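Local structure of conserved protein with 2 CBS domains (Pyrobaculum aerophilum, 2RIH) at residues A[39-44]-A[71-76]; A[87-92]-A[129-134]. The protein binds AMP with its pair of CBS motifs, a Bateman module, and probably serves as a nucleotide-sensing regulator. All blocks are in the same frame, centred on the assembly; numbering follows the deposited sequence. Where two conformers were deposited one is given.

Interaction 1 of 2, residues A[39-44]-A[71-76]; sequences AVLTAR and GPAMPI
Leu41 and Met74 meet through their terminal methyl groups, and their torsions explain how. Leu41 sets CG anti to its carbonyl carbon (chi1 -64°), and a chi2 near trans then carries CD1 towards 71-76. Met74 starts with CG anti to the backbone N, then bends at both chi2 (58°) and chi3 (80°); although its first side-chain bond does not aim at the strand, this double bend swings CE back towards Leu41. The setting is the first CBS motif. Leu41 lies on strand 38-43, the middle of a three-stranded mixed sheet flanked by 16-19 and 50-55, and residues 71-76 belong to the loop between helix 56-64 and strand 82-84.

The closest approach is 4.0 Å, between Leu41 CD1 and Met74 CE, and the two side chains slide past each other in opposite directions. The same methyl, Leu41 CD1, lies 4.4 Å from Ala73 CB, so one branch of the leucine serves both loop residues. The pairing is wholly apolar, with no hydrogen bond between the segments, and the backbones stay apart: Leu41 CA and Met74 CA are 7.9 Å from each other.

Neighbouring elements extend the packing. Ala73 also packs on Val27 of helix 24-34, while Met74 reaches Val51 and Ala52 of strand 50-55, so the loop is laid against sheet and helix together. The side chain of Ala73 is about 8 Å from that of Asp58, which contacts AMP in a nucleotide complex of this protein. The turn itself is held by Ile76 N, which donates to Ala73 O at 2.9 Å.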
# COMPACT_ATOMS: atom_id res chain seq x y z
N ALA A 39 4.33 6.13 -8.49
CA ALA A 39 4.78 6.76 -9.71
C ALA A 39 6.07 7.55 -9.47
O ALA A 39 6.24 8.19 -8.43
CB ALA A 39 3.68 7.68 -10.27
N VAL A 40 6.98 7.51 -10.43
CA VAL A 40 8.19 8.32 -10.39
C VAL A 40 8.03 9.54 -11.30
O VAL A 40 7.66 9.41 -12.46
CB VAL A 40 9.43 7.49 -10.82
CG1 VAL A 40 10.69 8.38 -10.89
CG2 VAL A 40 9.65 6.32 -9.88
N LEU A 41 8.29 10.72 -10.75
CA LEU A 41 8.30 11.94 -11.56
C LEU A 41 9.74 12.15 -12.02
O LEU A 41 10.66 12.05 -11.22
CB LEU A 41 7.78 13.16 -10.79
CG LEU A 41 6.31 13.14 -10.32
CD1 LEU A 41 5.90 14.54 -9.85
CD2 LEU A 41 5.33 12.65 -11.40
N THR A 42 9.93 12.36 -13.32
CA THR A 42 11.26 12.46 -13.90
C THR A 42 11.56 13.88 -14.37
O THR A 42 10.66 14.67 -14.64
CB THR A 42 11.45 11.46 -15.08
OG1 THR A 42 10.47 11.70 -16.08
CG2 THR A 42 11.32 10.01 -14.58
N ALA A 43 12.86 14.18 -14.46
CA ALA A 43 13.33 15.49 -14.87
C ALA A 43 12.84 15.80 -16.28
O ALA A 43 12.87 14.95 -17.17
CB ALA A 43 14.85 15.54 -14.81
N ARG A 44 12.36 17.03 -16.47
CA ARG A 44 11.86 17.48 -17.76
C ARG A 44 12.88 17.23 -18.88
O ARG A 44 12.51 16.79 -19.97
CB ARG A 44 11.44 18.96 -17.68
CG ARG A 44 12.56 19.93 -17.32
CD ARG A 44 12.05 21.16 -16.56
NE ARG A 44 10.88 21.78 -17.21
CZ ARG A 44 9.66 21.89 -16.68
NH1 ARG A 44 9.39 21.45 -15.45
NH2 ARG A 44 8.69 22.47 -17.39
N GLY A 71 -4.62 19.90 -10.47
CA GLY A 71 -3.45 20.74 -10.28
C GLY A 71 -2.17 19.90 -10.32
O GLY A 71 -2.23 18.68 -10.45
N PRO A 72 -1.01 20.55 -10.23
CA PRO A 72 0.27 19.84 -10.28
C PRO A 72 0.45 18.78 -9.19
O PRO A 72 0.01 18.98 -8.04
CB PRO A 72 1.30 20.97 -10.14
CG PRO A 72 0.57 22.11 -9.56
CD PRO A 72 -0.82 22.01 -10.08
N ALA A 73 1.11 17.68 -9.56
CA ALA A 73 1.44 16.60 -8.62
C ALA A 73 2.70 16.89 -7.83
O ALA A 73 2.84 16.40 -6.71
CB ALA A 73 1.58 15.27 -9.35
N MET A 74 3.63 17.67 -8.38
CA MET A 74 4.90 17.93 -7.69
C MET A 74 4.76 18.42 -6.25
O MET A 74 5.47 17.93 -5.37
CB MET A 74 5.82 18.86 -8.51
CG MET A 74 7.23 19.04 -7.89
SD MET A 74 8.15 17.49 -7.68
CE MET A 74 8.75 17.26 -9.35
N PRO A 75 3.86 19.40 -5.99
CA PRO A 75 3.65 19.81 -4.59
C PRO A 75 3.24 18.69 -3.61
O PRO A 75 3.47 18.84 -2.42
CB PRO A 75 2.55 20.87 -4.70
CG PRO A 75 2.68 21.41 -6.08
CD PRO A 75 3.06 20.22 -6.92
N ILE A 76 2.65 17.60 -4.08
CA ILE A 76 2.30 16.49 -3.18
C ILE A 76 3.36 15.38 -3.19
O ILE A 76 3.23 14.39 -2.47
CB ILE A 76 0.88 15.93 -3.45
CG1 ILE A 76 0.82 15.12 -4.75
CG2 ILE A 76 -0.13 17.05 -3.47
CD1 ILE A 76 -0.39 14.22 -4.84

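Interaction 2 of 2, residues A[87-92]-A[129-134]; sequences DPVHVA and LLELAT
Val89 and Leu132 join the start of the first helix of the second CBS motif (helix 89-99) to the C-terminal helix 126-134. Their side chains cross at about a right angle, with Val89 CG2 4.1 Å from Leu132 CD2. That leucine methyl also rests on backbone, 3.8 Å from His90 CA and 3.9 Å from Val89 O, so it sits against the first residues of the helix rather than between side chains alone.

Beside this apolar patch, Glu131 has CG anti to its backbone N (chi1 -154°) and an extended chain, which carries OE2 to within 3.8 Å of Val89 CG2. No direct hydrogen bond joins the segments; instead one water bridges them, accepting from His90 N at 3.2 Å and donating to Glu131 OE2 at 2.9 Å.

The same Leu132 also packs on Cys123 of the second subunit, a residue seen in an interchain disulfide, and Leu129 meets Leu129 of that subunit, so the contact borders the dimer interface. On the N-terminal segment, Ile5 touches Val89 and pairs with its backbone. It also ties down the carboxylate, because Ile5 N donates to Glu131 OE2.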
# COMPACT_ATOMS: atom_id res chain seq x y z
N ASP A 87 21.79 -3.99 -5.45
CA ASP A 87 21.68 -4.18 -4.00
C ASP A 87 20.92 -5.46 -3.66
O ASP A 87 19.99 -5.82 -4.37
CB ASP A 87 20.95 -3.01 -3.33
CG ASP A 87 21.82 -1.79 -3.15
OD1 ASP A 87 23.06 -1.94 -3.18
OD2 ASP A 87 21.27 -0.69 -2.98
N PRO A 88 21.35 -6.16 -2.59
CA PRO A 88 20.55 -7.25 -2.05
C PRO A 88 19.21 -6.76 -1.53
O PRO A 88 19.09 -5.63 -1.05
CB PRO A 88 21.41 -7.81 -0.91
CG PRO A 88 22.39 -6.74 -0.58
CD PRO A 88 22.61 -5.97 -1.84
N VAL A 89 18.20 -7.61 -1.62
CA VAL A 89 16.84 -7.22 -1.26
C VAL A 89 16.69 -6.75 0.20
O VAL A 89 15.76 -6.01 0.51
CB VAL A 89 15.83 -8.35 -1.59
CG1 VAL A 89 15.83 -8.63 -3.09
CG2 VAL A 89 16.14 -9.61 -0.80
N HIS A 90 17.61 -7.15 1.09
CA HIS A 90 17.53 -6.72 2.49
C HIS A 90 17.79 -5.22 2.65
O HIS A 90 17.27 -4.60 3.59
CB HIS A 90 18.47 -7.55 3.41
CG HIS A 90 19.92 -7.17 3.32
ND1 HIS A 90 20.45 -6.07 3.95
CD2 HIS A 90 20.96 -7.78 2.70
CE1 HIS A 90 21.74 -6.00 3.71
NE2 HIS A 90 22.08 -7.03 2.96
N VAL A 91 18.56 -4.65 1.73
CA VAL A 91 18.79 -3.21 1.69
C VAL A 91 17.49 -2.45 1.38
O VAL A 91 17.26 -1.38 1.94
CB VAL A 91 19.88 -2.82 0.66
CG1 VAL A 91 19.94 -1.31 0.48
CG2 VAL A 91 21.24 -3.35 1.11
N ALA A 92 16.66 -3.00 0.49
CA ALA A 92 15.37 -2.38 0.14
C ALA A 92 14.39 -2.47 1.31
O ALA A 92 13.77 -1.47 1.67
CB ALA A 92 14.77 -3.03 -1.09
N LEU A 129 11.76 -14.03 2.23
CA LEU A 129 11.58 -13.83 3.68
C LEU A 129 12.77 -14.37 4.47
O LEU A 129 13.26 -13.72 5.40
CB LEU A 129 10.30 -14.52 4.17
CG LEU A 129 8.96 -13.98 3.68
CD1 LEU A 129 7.80 -14.76 4.28
CD2 LEU A 129 8.82 -12.50 3.99
N LEU A 130 13.24 -15.55 4.09
CA LEU A 130 14.36 -16.21 4.76
C LEU A 130 15.59 -15.31 4.65
O LEU A 130 16.28 -15.05 5.64
CB LEU A 130 14.62 -17.57 4.11
CG LEU A 130 15.45 -18.62 4.86
CD1 LEU A 130 14.78 -19.04 6.16
CD2 LEU A 130 15.66 -19.83 3.96
N GLU A 131 15.82 -14.79 3.45
CA GLU A 131 16.94 -13.90 3.20
C GLU A 131 16.81 -12.57 3.94
O GLU A 131 17.81 -12.04 4.44
CB GLU A 131 17.11 -13.68 1.69
CG GLU A 131 18.51 -13.33 1.30
CD GLU A 131 18.72 -13.38 -0.19
OE1 GLU A 131 18.73 -14.50 -0.74
OE2 GLU A 131 18.88 -12.30 -0.80
N LEU A 132 15.59 -12.03 4.05
CA LEU A 132 15.35 -10.86 4.90
C LEU A 132 15.61 -11.17 6.38
O LEU A 132 16.09 -10.31 7.11
CB LEU A 132 13.91 -10.34 4.75
CG LEU A 132 13.43 -9.85 3.38
CD1 LEU A 132 12.01 -9.28 3.52
CD2 LEU A 132 14.37 -8.82 2.77
N ALA A 133 15.28 -12.38 6.82
CA ALA A 133 15.41 -12.75 8.23
C ALA A 133 16.88 -12.96 8.66
O ALA A 133 17.23 -12.71 9.81
CB ALA A 133 14.60 -13.99 8.52
N THR A 134 17.72 -13.40 7.73
CA THR A 134 19.12 -13.69 8.00
C THR A 134 19.97 -12.44 8.20
O THR A 134 20.87 -12.42 9.05
CB THR A 134 19.74 -14.49 6.84
OG1 THR A 134 18.89 -15.59 6.51
CG2 THR A 134 21.13 -15.01 7.21
O HOH W 1 19.14 -9.92 0.78

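Overall arrangement
From the N terminus, the chain first builds strand 16-19 and helix 24-34, then enters interaction 1 at residues 39-44. That contact closes a loop of 26 intervening residues, bringing 71-76 back onto the first CBS motif. Interaction 2 opens afterwards at 87-92 and closes over 36 residues at 129-134, fastening the C-terminal helix to the second motif. The loops run in series, neither nested nor crossed. Their centres are 30 Å apart, on opposite sides of the chain's centre, and their nearest atoms about 14 Å apart. The N-terminal segment packs beside interaction 2, so the two modelled chain ends meet at the second motif. The second subunit borders interaction 2 but does not touch the segments of interaction 1.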